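Local coordinates for DUF4848 domain-containing protein (Bacteroides thetaiotaomicron, PDB 4LB8) that is of unknown function, but is probably exported as a lipoprotein and forms a two-fold symmetric pair of chains in the crystal, at the interface of chains A and B. Numbering follows the deposited sequence. Chains: chain A/B, Uncharacterized protein.

Contacts 1 and 2 have no residue in common, and the centres of their C-alpha atoms are about 22 Å apart. Contact 1 sets the loop residue A:Ser164, just after strand 161-163, and A:Arg283 and A:Phe285, just before and within strand 284-289, against B:Arg160, just before strand 161-163 of chain B. Contact 2 runs the 111-115 segment of chain A, near helix 63-80, past strands 191-201 and 206-208 of chain B. Two-fold symmetry repeats each with the chains exchanged, so chain A meets chain B through regions far apart in sequence. This is compatible with a dimer, though the crystal alone does not prove it biological.

Contact 1: the interface of chains A and B. Residues chain A 164, 283, 285; chain B 160.
B:Arg160 lays its guanidinium group over one face of the A:Phe285 ring, and this overlap is the close part of the contact. The two planes are tilted 23° from parallel, and NH1 of B:Arg160 stands 3.8 Å from the centroid of the A:Phe285 ring, a cation-pi arrangement displaced toward the rim. Seen from the arginine, the ring atom CE1 of A:Phe285 sits over the middle of the guanidinium, 3.2 Å from CZ of B:Arg160. The aliphatic part joins in, with CD of B:Arg160 3.5 Å from CD1 of A:Phe285.

The reach depends on an extended side chain: CG of B:Arg160 lies opposite its own backbone nitrogen (chi1 -172°), and the chain stays stretched as far as NE, which carries the planar head across to the ring. At its root, CB of B:Arg160 rests 3.5 Å from the backbone O of A:Ser164. Behind the aromatic residue, the hydroxyl OG of A:Ser164 donates a hydrogen bond of 2.5 Å to the backbone O of A:Phe285, tying the loop to the strand and probably helping to fix the surface that receives the arginine.

The looser side is wetted. A water in the plane of the guanidinium lies at its edge, 2.7 Å from NE of B:Arg160, and it also bonds to the backbone O of A:Arg283 at 2.9 Å, so this part of the contact is bridged indirectly. CE1 of A:Phe285 also lies over a face of the A:Arg283 guanidinium, off its centre. NH2 of A:Arg283 is 4.4 Å from NH2 of B:Arg160, a proximity of like charges that may be eased by solvent or by the aromatic ring.

In the fold, A:Phe285 belongs to the C-terminal strand 284-289, A:Arg283 lies between it and the 3-10 helix 280-282, and A:Ser164 directly follows strand 161-163, the strand that B:Arg160 precedes in its own chain.

Contact 2: the interface of chains A and B. Residues chain A 74, 111-113, 115; chain B 199, 206-208.
The amide of B:Gln199 meets the carboxylate of A:Asp111 almost at right angles, their planes 79° apart. NE2 of B:Gln199 donates to OD1 of A:Asp111 over 2.9 Å in a nearly straight bond. The acceptor lies in the plane of the amide, whereas the donor comes from above the carboxylate plane, 42° out of it. NE2 of B:Gln199 is also 3.0 Å from OG of A:Ser113, a pair suited to a second hydrogen bond.

The other carboxylate oxygen serves chain A itself: the phenol OH of A:Tyr115 donates to OD2 of A:Asp111 over 2.7 Å, arriving on the syn side. With CG opposite the backbone nitrogen (chi1 167°), A:Asp111 extends its carboxylate between the tyrosine and the glutamine, and each oxygen has a different mate. Were A:Asp111 replaced by an alanine, the B:Gln199 amide and the A:Tyr115 hydroxyl would probably lose their shared carboxylate and be freer to turn.

B:Arg208 approaches the tyrosine differently. NH2 of B:Arg208 stands over one face of the A:Tyr115 ring, 3.7 Å from its centroid, in a cation-pi contact, but the guanidinium is set nearly perpendicular to the ring and presents its edge. One guanidinium face is capped centrally by the methylene of A:Ser113, whose CB is 3.8 Å from CZ of B:Arg208. A water bonded to OG of A:Ser113 at 2.7 Å also takes the backbone N of B:Arg208, linking the chains once more.

Backbone contacts probably help set the register. A:Asp111 and B:Trp206 form a parallel beta bridge, and N of A:Leu112 donates to O of B:Trp206 over 3.0 Å. A:Leu74, from helix 63-80, borders B:Ser207 more distantly.

The site thus fastens the 111-115 loop of one chain along strands 191-201 and 206-208 of the other, combining backbone pairing with side-chain recognition, and probably helps hold the dimer together.

Contact 1: the interface of chains A and B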
# COMPACT_ATOMS: atom_id res chain seq x y z
N SER A 164 -2.37 2.80 5.96
CA SER A 164 -1.34 3.29 6.87
C SER A 164 -1.24 2.43 8.11
O SER A 164 -2.24 1.87 8.54
CB SER A 164 -1.61 4.74 7.25
OG SER A 164 -2.82 4.92 7.99
N ARG A 283 -9.30 -0.91 7.66
CA ARG A 283 -9.13 0.38 8.33
C ARG A 283 -7.66 0.79 8.45
O ARG A 283 -6.80 -0.05 8.72
CB ARG A 283 -9.80 0.40 9.72
CG ARG A 283 -9.01 -0.28 10.83
CD ARG A 283 -9.91 -0.66 11.97
NE ARG A 283 -9.26 -1.57 12.92
CZ ARG A 283 -9.04 -2.87 12.70
NH1 ARG A 283 -9.40 -3.43 11.55
NH2 ARG A 283 -8.46 -3.61 13.63
N PHE A 285 -4.54 3.01 10.18
CA PHE A 285 -3.98 3.29 11.51
C PHE A 285 -3.03 4.48 11.50
O PHE A 285 -2.51 4.86 10.44
CB PHE A 285 -3.20 2.05 12.00
CG PHE A 285 -4.02 0.87 12.48
CD1 PHE A 285 -4.78 0.11 11.57
CD2 PHE A 285 -4.02 0.49 13.81
CE1 PHE A 285 -5.56 -0.97 12.01
CE2 PHE A 285 -4.77 -0.62 14.24
CZ PHE A 285 -5.52 -1.35 13.33
N ARG B 160 0.72 -0.76 6.54
CA ARG B 160 0.01 -1.91 7.10
C ARG B 160 -0.34 -2.88 5.97
O ARG B 160 -0.30 -4.09 6.13
CB ARG B 160 -1.29 -1.44 7.77
CG ARG B 160 -2.01 -2.51 8.54
CD ARG B 160 -3.18 -1.92 9.23
NE ARG B 160 -4.14 -2.93 9.66
CZ ARG B 160 -4.08 -3.59 10.80
NH1 ARG B 160 -3.08 -3.38 11.65
NH2 ARG B 160 -5.02 -4.48 11.11
O HOH W 1 -6.43 -2.85 8.20

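Contact 2: the interface of chains A and B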
# COMPACT_ATOMS: atom_id res chain seq x y z
N LEU A 74 15.57 -20.80 10.14
CA LEU A 74 15.00 -19.50 10.55
C LEU A 74 13.77 -19.74 11.44
O LEU A 74 13.58 -19.07 12.47
CB LEU A 74 14.64 -18.61 9.34
CG LEU A 74 14.09 -17.18 9.60
CD1 LEU A 74 14.98 -16.38 10.55
CD2 LEU A 74 13.89 -16.41 8.30
N ASP A 111 11.47 -8.12 7.50
CA ASP A 111 11.44 -9.28 6.62
C ASP A 111 12.76 -10.00 6.83
O ASP A 111 13.81 -9.56 6.34
CB ASP A 111 11.17 -8.89 5.17
CG ASP A 111 11.42 -9.97 4.14
OD1 ASP A 111 11.44 -11.17 4.51
OD2 ASP A 111 11.60 -9.62 2.95
N LEU A 112 12.68 -11.10 7.58
CA LEU A 112 13.78 -11.91 8.06
C LEU A 112 14.34 -12.90 7.10
O LEU A 112 15.46 -13.37 7.34
CB LEU A 112 13.31 -12.70 9.29
CG LEU A 112 12.72 -11.93 10.42
CD1 LEU A 112 12.32 -12.87 11.49
CD2 LEU A 112 13.70 -10.89 10.95
N SER A 113 13.55 -13.32 6.10
CA SER A 113 13.86 -14.40 5.16
C SER A 113 15.01 -14.16 4.20
O SER A 113 15.10 -13.09 3.59
CB SER A 113 12.63 -14.75 4.33
OG SER A 113 11.74 -15.49 5.14
N TYR A 115 16.92 -14.60 0.55
CA TYR A 115 16.44 -14.65 -0.83
C TYR A 115 17.49 -15.17 -1.79
O TYR A 115 18.69 -14.95 -1.58
CB TYR A 115 16.04 -13.24 -1.30
CG TYR A 115 14.75 -12.76 -0.69
CD1 TYR A 115 13.53 -13.01 -1.30
CD2 TYR A 115 14.75 -12.05 0.52
CE1 TYR A 115 12.33 -12.54 -0.75
CE2 TYR A 115 13.56 -11.61 1.09
CZ TYR A 115 12.35 -11.85 0.45
OH TYR A 115 11.17 -11.43 0.99
N GLN B 199 4.64 -15.24 3.09
CA GLN B 199 5.19 -15.00 4.41
C GLN B 199 4.07 -14.70 5.41
O GLN B 199 2.99 -14.27 5.01
CB GLN B 199 6.19 -13.84 4.37
CG GLN B 199 7.46 -14.13 3.58
CD GLN B 199 8.50 -13.06 3.80
OE1 GLN B 199 8.27 -11.88 3.54
NE2 GLN B 199 9.65 -13.44 4.31
N TRP B 206 8.68 -11.07 9.59
CA TRP B 206 8.23 -11.91 8.48
C TRP B 206 9.18 -13.06 8.22
O TRP B 206 10.40 -12.90 8.17
CB TRP B 206 8.04 -11.07 7.21
CG TRP B 206 7.02 -9.99 7.38
CD1 TRP B 206 7.25 -8.71 7.79
CD2 TRP B 206 5.62 -10.09 7.11
NE1 TRP B 206 6.06 -8.01 7.81
CE2 TRP B 206 5.05 -8.82 7.40
CE3 TRP B 206 4.78 -11.12 6.66
CZ2 TRP B 206 3.67 -8.58 7.28
CZ3 TRP B 206 3.42 -10.87 6.52
CH2 TRP B 206 2.88 -9.61 6.83
N SER B 207 8.59 -14.23 8.03
CA SER B 207 9.24 -15.50 7.80
C SER B 207 8.36 -16.30 6.85
O SER B 207 7.16 -16.05 6.79
CB SER B 207 9.41 -16.20 9.14
OG SER B 207 9.82 -17.55 9.04
N ARG B 208 8.94 -17.23 6.09
CA ARG B 208 8.19 -18.06 5.15
C ARG B 208 7.31 -19.11 5.84
O ARG B 208 7.67 -19.64 6.90
CB ARG B 208 9.15 -18.74 4.16
CG ARG B 208 9.29 -17.94 2.89
CD ARG B 208 10.48 -18.36 2.08
NE ARG B 208 10.99 -17.22 1.32
CZ ARG B 208 12.28 -16.90 1.22
NH1 ARG B 208 13.20 -17.61 1.86
NH2 ARG B 208 12.66 -15.86 0.50
O HOH W 2 11.96 -18.09 5.83